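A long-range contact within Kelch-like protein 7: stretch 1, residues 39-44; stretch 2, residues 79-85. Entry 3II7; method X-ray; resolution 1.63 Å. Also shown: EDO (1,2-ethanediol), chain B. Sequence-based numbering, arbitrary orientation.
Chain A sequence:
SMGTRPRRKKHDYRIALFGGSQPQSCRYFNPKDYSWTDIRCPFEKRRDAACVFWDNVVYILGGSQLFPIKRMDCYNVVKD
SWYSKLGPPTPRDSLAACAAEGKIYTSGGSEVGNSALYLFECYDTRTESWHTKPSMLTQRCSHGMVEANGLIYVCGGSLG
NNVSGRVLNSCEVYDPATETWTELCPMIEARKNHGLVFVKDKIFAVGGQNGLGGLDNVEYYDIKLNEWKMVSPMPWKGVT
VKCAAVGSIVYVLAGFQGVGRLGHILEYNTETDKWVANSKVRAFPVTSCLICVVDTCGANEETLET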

# COMPACT_ATOMS: atom_id res chain seq x y z
N ILE A 39 12.05 -4.81 -14.47
CA ILE A 39 11.27 -3.77 -15.15
C ILE A 39 12.20 -2.58 -15.34
O ILE A 39 12.72 -2.04 -14.35
N ARG A 40 12.40 -2.15 -16.58
CA ARG A 40 13.17 -0.94 -16.83
C ARG A 40 12.39 0.29 -16.40
O ARG A 40 11.22 0.43 -16.75
N CYS A 41 13.03 1.16 -15.61
CA CYS A 41 12.42 2.39 -15.09
C CYS A 41 13.42 3.51 -15.23
O CYS A 41 14.50 3.43 -14.66
N PRO A 42 13.05 4.58 -15.95
CA PRO A 42 13.97 5.69 -16.17
C PRO A 42 13.81 6.84 -15.15
O PRO A 42 14.38 7.92 -15.34
N PHE A 43 13.08 6.60 -14.07
CA PHE A 43 12.85 7.62 -13.01
C PHE A 43 13.52 7.22 -11.72
O PHE A 43 13.48 6.05 -11.31
N GLU A 44 14.12 8.22 -11.06
CA GLU A 44 14.80 8.02 -9.80
C GLU A 44 13.79 7.72 -8.69
O GLU A 44 12.61 8.07 -8.79
N LYS A 79 2.53 -2.53 -22.75
CA LYS A 79 3.45 -1.90 -23.69
C LYS A 79 4.90 -1.76 -23.13
O LYS A 79 5.83 -1.45 -23.88
N ASP A 80 5.08 -1.99 -21.84
CA ASP A 80 6.39 -1.80 -21.19
C ASP A 80 6.92 -0.41 -21.48
O ASP A 80 8.07 -0.22 -21.94
N SER A 81 6.08 0.59 -21.21
CA SER A 81 6.45 1.97 -21.52
C SER A 81 5.93 2.90 -20.43
O SER A 81 4.96 2.59 -19.74
N TRP A 82 6.62 4.04 -20.30
CA TRP A 82 6.33 5.01 -19.29
C TRP A 82 5.79 6.29 -19.88
O TRP A 82 6.22 6.72 -20.98
N TYR A 83 4.90 6.93 -19.15
CA TYR A 83 4.45 8.27 -19.47
C TYR A 83 4.14 9.06 -18.21
O TYR A 83 4.13 8.50 -17.11
N SER A 84 3.93 10.37 -18.35
CA SER A 84 3.72 11.20 -17.16
C SER A 84 2.54 12.13 -17.31
O SER A 84 2.33 12.71 -18.38
N LYS A 85 1.80 12.27 -16.21
CA LYS A 85 0.67 13.19 -16.10
C LYS A 85 0.91 14.09 -14.89
O LYS A 85 1.88 13.93 -14.21

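Trp82 anchors this contact, lying against an irregular segment of stretch 1 while a salt bridge and two waters close the Arg40–Asp80 end. Trp82 points toward stretch 1 from its strand (chi1 m, chi2 88°), and its NE1 donates a hydrogen bond to Arg40 O (2.9 Å), so the indole edge is tied to the backbone while one face is left for packing. Over that face, Pro42 CD sits 3.6 Å from the centroid of the five-membered ring, a CH-pi contact. Phe43, also pointing toward its partner (chi1 m), turns its ring edge to the indole face: Phe43 CE2 lies 3.6 Å from Trp82 CE3, with the planes at 78°. The Cys41 side chain (t) leaves sideways, yet its SG comes within 3.6 Å of Trp82 CZ2, approaching the ring obliquely; the same sulfur accepts a hydrogen bond from Phe43 N (3.6 Å). Ser84 (m) points inward, its OG 3.8 Å from Phe43 CZ. Arg40 (m, t, m) starts sideways but reaches Asp80 (t), NH2 to OD2 2.8 Å. Water 1 accepts from Arg40 N and NE and donates to Asp80 OD1; water 2 lies near Arg40 O and Asp80 OD1. An ethanediol, probably from the crystallisation liquor, binds the stretch 1 backbone, O1 donating to Ile39 O (2.7 Å) and O2 accepting from Cys41 N (3.0 Å).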

# COMPACT_ATOMS: atom_id res chain seq x y z
CB ILE A 39 10.07 -3.31 -14.29
CG1 ILE A 39 9.13 -4.48 -13.98
CG2 ILE A 39 9.30 -2.19 -14.97
CD1 ILE A 39 8.09 -4.16 -12.90
CB ARG A 40 13.57 -0.85 -18.31
CG ARG A 40 14.56 -1.93 -18.73
CD ARG A 40 14.82 -1.89 -20.21
NE ARG A 40 13.60 -2.20 -20.96
CZ ARG A 40 13.40 -1.98 -22.26
NH1 ARG A 40 14.36 -1.45 -23.03
NH2 ARG A 40 12.22 -2.28 -22.79
CB CYS A 41 12.09 2.25 -13.63
SG CYS A 41 11.37 3.71 -12.85
CB PRO A 42 13.55 6.15 -17.54
CG PRO A 42 12.07 6.03 -17.51
CD PRO A 42 11.79 4.79 -16.69
CB PHE A 43 11.36 7.80 -12.76
CG PHE A 43 10.60 8.24 -13.99
CD1 PHE A 43 10.82 9.50 -14.54
CD2 PHE A 43 9.67 7.41 -14.59
CE1 PHE A 43 10.15 9.90 -15.67
CE2 PHE A 43 8.99 7.82 -15.72
CZ PHE A 43 9.23 9.06 -16.26
CB GLU A 44 15.62 9.25 -9.46
CG GLU A 44 16.78 9.45 -10.39
CD GLU A 44 17.78 10.47 -9.87
OE1 GLU A 44 17.36 11.40 -9.14
OE2 GLU A 44 18.98 10.34 -10.20
CB LYS A 79 2.91 -0.52 -24.11
CG LYS A 79 1.50 -0.57 -24.73
CD LYS A 79 0.98 0.83 -25.00
CE LYS A 79 -0.49 0.82 -25.44
NZ LYS A 79 -1.07 2.19 -25.51
CB ASP A 80 7.37 -2.90 -21.67
CG ASP A 80 8.75 -2.80 -21.03
OD1 ASP A 80 8.86 -2.44 -19.83
OD2 ASP A 80 9.73 -3.11 -21.73
CB SER A 81 5.88 2.40 -22.87
OG SER A 81 4.48 2.39 -22.85
CB TRP A 82 7.59 5.35 -18.50
CG TRP A 82 8.06 4.27 -17.58
CD1 TRP A 82 8.90 3.23 -17.90
CD2 TRP A 82 7.75 4.12 -16.19
NE1 TRP A 82 9.12 2.43 -16.79
CE2 TRP A 82 8.43 2.97 -15.73
CE3 TRP A 82 6.95 4.84 -15.28
CZ2 TRP A 82 8.34 2.52 -14.40
CZ3 TRP A 82 6.87 4.42 -13.97
CH2 TRP A 82 7.54 3.24 -13.54
CB TYR A 83 3.27 8.23 -20.45
CG TYR A 83 2.05 7.54 -19.96
CD1 TYR A 83 0.98 8.27 -19.45
CD2 TYR A 83 1.92 6.15 -20.04
CE1 TYR A 83 -0.19 7.62 -19.00
CE2 TYR A 83 0.76 5.52 -19.62
CZ TYR A 83 -0.28 6.26 -19.10
OH TYR A 83 -1.44 5.63 -18.68
CB SER A 84 4.96 12.02 -16.85
OG SER A 84 6.09 11.21 -16.67
CB LYS A 85 -0.60 12.39 -15.92
CG LYS A 85 -0.93 11.51 -17.10
CD LYS A 85 -1.43 12.37 -18.26
CE LYS A 85 -1.52 11.60 -19.54
NZ LYS A 85 -1.62 12.55 -20.68
C1 EDO B . 14.89 -0.53 -12.66
O1 EDO B . 14.92 -1.97 -12.74
C2 EDO B . 16.06 0.10 -13.41
O2 EDO B . 15.81 0.23 -14.82
O HOH W 1 11.31 -3.33 -18.97
O HOH W 2 10.15 0.07 -19.28